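Local coordinates for protein putative SAM-dependent O-methyltranferase (Podospora anserina, PDB 4YMH) that probably transfers a methyl group from S-adenosylmethionine to a hydroxyl oxygen of its substrate, at residues A[32-35]-A[36-39]; A[83-86]-A[87-90]. All coordinates share one frame; numbering follows the deposited sequence.

Following the chain from the N terminus, contact 1 (32-35 with 36-39) lies wholly within helix 29-41, whereas contact 2 (83-86 with 87-90) covers the last turn of helix 78-86 and the loop that leads into strand 93-98. Both are local, and neither closes a long loop; they come in series, without nesting or crossing. Their centres lie about 19 Å apart and their nearest atoms about 8 Å, so they do not touch. Helix 78-86 nevertheless relates them: Tyr78 and Leu81 pack against contact 1, while the end of the same helix forms contact 2. Helix 51-64 also touches both, through Arg51 in one case and Met57, Ala61 and Ile58 in the other.

Contact 1: residues A[32-35]-A[36-39]; sequences VEHW and EWTR
Val32 meets Glu36 one turn further along helix 29-41: its carbonyl O accepts a hydrogen bond from Glu36 N at 2.9 Å, and the two side chains run alongside each other. Glu33 O likewise accepts one from Trp37 N. At His34 the carbonyl O is gripped twice, by Thr38 N and by Thr38 OG1, each at 2.9 Å and from opposite faces of the carbonyl plane. Thr38 OG1 turns back to this oxygen because it lies anti to its own carbonyl carbon (chi1 -63°), and it also stands over one face of the imidazole, 3.6 Å from His34 NE2. The hydroxyl has a further hydrogen bond to Ser76 OG. The imidazole and the six-membered ring of Trp37 are only modestly tilted to one another but widely offset, so little of either faces the other. On Trp35, Arg39 CD lies over the face of the six-membered ring, 3.4 Å from the centroid in a CH-pi contact, and a bend at chi3 (79°) lays the guanidinium nearly flat over the rim of the indole, the planes 14° apart. Glu36 OE2 reaches the edge of the same ring, 3.5 Å from Trp35 CZ3, while Glu36 OE1 forms a salt bridge of 3.6 Å with Arg39 NH1 at the guanidinium edge. Trp35 NE1 is hydrogen-bonded to Ser49 O. With an alanine here, Arg39 would probably lose the surface on which it lies and be freer to turn, and Ser49 O would lose its indole donor. The backbone and Thr38 hydroxyl bonds span i to i+4, the salt bridge i to i+3, of an alpha-helix flanking the cofactor site: Ser49 binds S-adenosyl-L-homocysteine, and the nearest atoms of that ligand and the Trp35 side chain lie about 7 Å apart.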
loop_
_atom_site.group_PDB
_atom_site.type_symbol
_atom_site.label_atom_id
_atom_site.label_comp_id
_atom_site.label_asym_id
_atom_site.label_seq_id
_atom_site.Cartn_x
_atom_site.Cartn_y
_atom_site.Cartn_z
ATOM N N VAL A 32 -7.231 16.852 -12.228
ATOM C CA VAL A 32 -6.099 17.764 -12.120
ATOM C C VAL A 32 -6.603 19.205 -12.004
ATOM O O VAL A 32 -6.153 19.972 -11.144
ATOM C CB VAL A 32 -5.156 17.667 -13.331
ATOM C CG1 VAL A 32 -4.053 18.714 -13.223
ATOM C CG2 VAL A 32 -4.574 16.272 -13.460
ATOM N N GLU A 33 -7.546 19.564 -12.870
ATOM C CA GLU A 33 -8.111 20.913 -12.849
ATOM C C GLU A 33 -8.746 21.238 -11.490
ATOM O O GLU A 33 -8.570 22.341 -10.955
ATOM C CB GLU A 33 -9.139 21.085 -13.974
ATOM C CG GLU A 33 -9.725 22.477 -14.062
ATOM C CD GLU A 33 -10.676 22.650 -15.237
ATOM O OE1 GLU A 33 -11.331 21.664 -15.630
ATOM O OE2 GLU A 33 -10.760 23.776 -15.773
ATOM N N HIS A 34 -9.477 20.282 -10.925
ATOM C CA HIS A 34 -10.060 20.506 -9.605
ATOM C C HIS A 34 -8.982 20.656 -8.515
ATOM O O HIS A 34 -9.113 21.474 -7.597
ATOM C CB HIS A 34 -11.018 19.374 -9.240
ATOM C CG HIS A 34 -11.558 19.477 -7.854
ATOM N ND1 HIS A 34 -12.512 20.406 -7.490
ATOM C CD2 HIS A 34 -11.266 18.782 -6.729
ATOM C CE1 HIS A 34 -12.786 20.272 -6.206
ATOM N NE2 HIS A 34 -12.040 19.296 -5.718
ATOM N N TRP A 35 -7.919 19.867 -8.625
ATOM C CA TRP A 35 -6.829 19.891 -7.646
ATOM C C TRP A 35 -6.152 21.266 -7.653
ATOM O O TRP A 35 -5.981 21.916 -6.600
ATOM C CB TRP A 35 -5.835 18.769 -7.971
ATOM C CG TRP A 35 -4.771 18.509 -6.951
ATOM C CD1 TRP A 35 -4.888 17.772 -5.805
ATOM C CD2 TRP A 35 -3.408 18.948 -7.008
ATOM N NE1 TRP A 35 -3.687 17.737 -5.140
ATOM C CE2 TRP A 35 -2.762 18.453 -5.854
ATOM C CE3 TRP A 35 -2.672 19.716 -7.919
ATOM C CZ2 TRP A 35 -1.420 18.706 -5.586
ATOM C CZ3 TRP A 35 -1.338 19.962 -7.653
ATOM C CH2 TRP A 35 -0.724 19.458 -6.494
ATOM N N GLU A 36 -5.809 21.722 -8.855
ATOM C CA GLU A 36 -5.184 23.026 -9.043
ATOM C C GLU A 36 -6.087 24.165 -8.571
ATOM O O GLU A 36 -5.635 25.118 -7.919
ATOM C CB GLU A 36 -4.809 23.228 -10.512
ATOM C CG GLU A 36 -3.744 22.271 -11.025
ATOM C CD GLU A 36 -2.354 22.585 -10.490
ATOM O OE1 GLU A 36 -2.171 23.651 -9.860
ATOM O OE2 GLU A 36 -1.438 21.763 -10.706
ATOM N N TRP A 37 -7.366 24.060 -8.911
ATOM C CA TRP A 37 -8.349 25.058 -8.520
ATOM C C TRP A 37 -8.465 25.155 -7.010
ATOM O O TRP A 37 -8.595 26.249 -6.455
ATOM C CB TRP A 37 -9.711 24.725 -9.118
ATOM C CG TRP A 37 -10.827 25.576 -8.592
ATOM C CD1 TRP A 37 -11.249 26.775 -9.086
ATOM C CD2 TRP A 37 -11.675 25.281 -7.478
ATOM N NE1 TRP A 37 -12.305 27.248 -8.344
ATOM C CE2 TRP A 37 -12.587 26.347 -7.353
ATOM C CE3 TRP A 37 -11.750 24.217 -6.574
ATOM C CZ2 TRP A 37 -13.561 26.380 -6.360
ATOM C CZ3 TRP A 37 -12.717 24.252 -5.585
ATOM C CH2 TRP A 37 -13.611 25.325 -5.488
ATOM N N THR A 38 -8.438 24.003 -6.350
ATOM C CA THR A 38 -8.487 23.965 -4.896
ATOM C C THR A 38 -7.265 24.664 -4.312
ATOM O O THR A 38 -7.379 25.454 -3.371
ATOM C CB THR A 38 -8.561 22.521 -4.365
ATOM O OG1 THR A 38 -9.769 21.907 -4.824
ATOM C CG2 THR A 38 -8.544 22.515 -2.830
ATOM N N ARG A 39 -6.094 24.386 -4.875
ATOM C CA ARG A 39 -4.880 25.023 -4.372
ATOM C C ARG A 39 -4.888 26.538 -4.571
ATOM O O ARG A 39 -4.321 27.274 -3.768
ATOM C CB ARG A 39 -3.648 24.405 -5.027
ATOM C CG ARG A 39 -3.503 22.933 -4.708
ATOM C CD ARG A 39 -2.382 22.288 -5.482
ATOM N NE ARG A 39 -1.072 22.572 -4.909
ATOM C CZ ARG A 39 -0.065 23.118 -5.580
ATOM N NH1 ARG A 39 -0.215 23.446 -6.860
ATOM N NH2 ARG A 39 1.091 23.337 -4.971
#

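Contact 2: residues A[83-86]-A[87-90]; sequences WYEG and TRDT
Thr87 folds back on the end of helix 78-86, its OG1 donating to Trp83 O at 2.8 Å. With chi1 at 55° the hydroxyl sits between its own backbone N and carbonyl carbon, reaching the preceding turn. Thr87 N donates to Tyr84 O at 3.1 Å, coming from above the carbonyl plane. This part is closely packed: Trp83 meets Phe142 edge-to-face, and Thr87 rests on Ile69 and Ile94 of the central sheet. Arg119 binds both Thr87 OG1 and Tyr84 O. The looser side is that of the exposed Arg88 and Asp89. Arg88, extended from CG to NE, runs alongside Glu85 and forms a side-on, two-nitrogen salt bridge with its carboxylate, NE at 2.6 Å from Glu85 OE1 and NH2 at 3.0 Å from Glu85 OE2. Both bonds are almost straight and lie in the guanidinium plane, yet meet the oxygens from above the carboxylate plane, the groups turned 48° apart. The Tyr84 ring edge, at CE2, comes steeply over one guanidinium face, 3.7 Å from Arg88 NH2. A water accepts from Asp89 N at 3.0 Å and donates weakly to Gly86 O. Residues 87-90 begin the return to strand 93-98 in the beta-alpha-beta crossover from strand 68-72 of the Rossmann-like fold. Glu85 OE2 also bonds Tyr114 OH; guanidinium and hydroxyl would be expected to favour the ionised carboxylate, while the two-nitrogen grip probably fixes the arginine's rotation.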
loop_
_atom_site.group_PDB
_atom_site.type_symbol
_atom_site.label_atom_id
_atom_site.label_comp_id
_atom_site.label_asym_id
_atom_site.label_seq_id
_atom_site.Cartn_x
_atom_site.Cartn_y
_atom_site.Cartn_z
ATOM N N TRP A 83 -12.622 8.762 -5.962
ATOM C CA TRP A 83 -13.442 7.554 -5.808
ATOM C C TRP A 83 -14.471 7.430 -6.931
ATOM O O TRP A 83 -14.710 6.340 -7.487
ATOM C CB TRP A 83 -14.167 7.553 -4.448
ATOM C CG TRP A 83 -13.266 7.624 -3.236
ATOM C CD1 TRP A 83 -13.360 8.513 -2.199
ATOM C CD2 TRP A 83 -12.150 6.777 -2.933
ATOM N NE1 TRP A 83 -12.369 8.275 -1.279
ATOM C CE2 TRP A 83 -11.613 7.216 -1.706
ATOM C CE3 TRP A 83 -11.549 5.689 -3.582
ATOM C CZ2 TRP A 83 -10.504 6.605 -1.113
ATOM C CZ3 TRP A 83 -10.453 5.090 -2.997
ATOM C CH2 TRP A 83 -9.941 5.547 -1.768
ATOM N N TYR A 84 -15.093 8.565 -7.249
ATOM C CA TYR A 84 -16.052 8.653 -8.346
ATOM C C TYR A 84 -15.425 8.155 -9.649
ATOM O O TYR A 84 -15.999 7.302 -10.349
ATOM C CB TYR A 84 -16.561 10.105 -8.479
ATOM C CG TYR A 84 -17.539 10.336 -9.622
ATOM C CD1 TYR A 84 -18.893 10.058 -9.473
ATOM C CD2 TYR A 84 -17.104 10.825 -10.843
ATOM C CE1 TYR A 84 -19.785 10.260 -10.513
ATOM C CE2 TYR A 84 -17.992 11.029 -11.899
ATOM C CZ TYR A 84 -19.332 10.746 -11.726
ATOM O OH TYR A 84 -20.218 10.951 -12.761
ATOM N N GLU A 85 -14.232 8.651 -9.962
ATOM C CA GLU A 85 -13.554 8.227 -11.188
ATOM C C GLU A 85 -13.247 6.729 -11.156
ATOM O O GLU A 85 -13.331 6.036 -12.182
ATOM C CB GLU A 85 -12.251 9.014 -11.396
ATOM C CG GLU A 85 -12.428 10.471 -11.852
ATOM C CD GLU A 85 -12.905 10.610 -13.293
ATOM O OE1 GLU A 85 -13.032 9.585 -14.007
ATOM O OE2 GLU A 85 -13.144 11.761 -13.717
ATOM N N GLY A 86 -12.893 6.232 -9.975
ATOM C CA GLY A 86 -12.514 4.835 -9.849
ATOM C C GLY A 86 -13.684 3.872 -9.870
ATOM O O GLY A 86 -13.486 2.659 -9.939
ATOM N N THR A 87 -14.904 4.402 -9.793
ATOM C CA THR A 87 -16.089 3.546 -9.810
ATOM C C THR A 87 -17.104 3.874 -10.917
ATOM O O THR A 87 -18.297 3.586 -10.780
ATOM C CB THR A 87 -16.811 3.612 -8.457
ATOM O OG1 THR A 87 -17.115 4.977 -8.147
ATOM C CG2 THR A 87 -15.945 3.006 -7.362
ATOM N N ARG A 88 -16.632 4.453 -12.016
ATOM C CA ARG A 88 -17.506 4.800 -13.130
ATOM C C ARG A 88 -18.225 3.585 -13.719
ATOM O O ARG A 88 -19.367 3.691 -14.148
ATOM C CB ARG A 88 -16.717 5.495 -14.241
ATOM C CG ARG A 88 -16.452 6.956 -14.000
ATOM C CD ARG A 88 -15.758 7.591 -15.185
ATOM N NE ARG A 88 -15.435 8.986 -14.909
ATOM C CZ ARG A 88 -16.243 10.009 -15.165
ATOM N NH1 ARG A 88 -17.430 9.801 -15.723
ATOM N NH2 ARG A 88 -15.858 11.242 -14.868
ATOM N N ASP A 89 -17.555 2.441 -13.744
ATOM C CA ASP A 89 -18.112 1.259 -14.401
ATOM C C ASP A 89 -19.254 0.621 -13.618
ATOM O O ASP A 89 -20.173 0.053 -14.204
ATOM C CB ASP A 89 -17.012 0.222 -14.653
ATOM C CG ASP A 89 -16.171 0.551 -15.879
ATOM O OD1 ASP A 89 -16.589 1.418 -16.675
ATOM O OD2 ASP A 89 -15.098 -0.067 -16.056
ATOM N N THR A 90 -19.203 0.723 -12.298
ATOM C CA THR A 90 -20.209 0.099 -11.443
ATOM C C THR A 90 -21.237 1.081 -10.881
ATOM O O THR A 90 -22.241 0.669 -10.295
ATOM C CB THR A 90 -19.552 -0.589 -10.262
ATOM O OG1 THR A 90 -19.052 0.412 -9.369
ATOM C CG2 THR A 90 -18.404 -1.458 -10.735
HETATM O O HOH W 1 -14.753 2.015 -12.878
#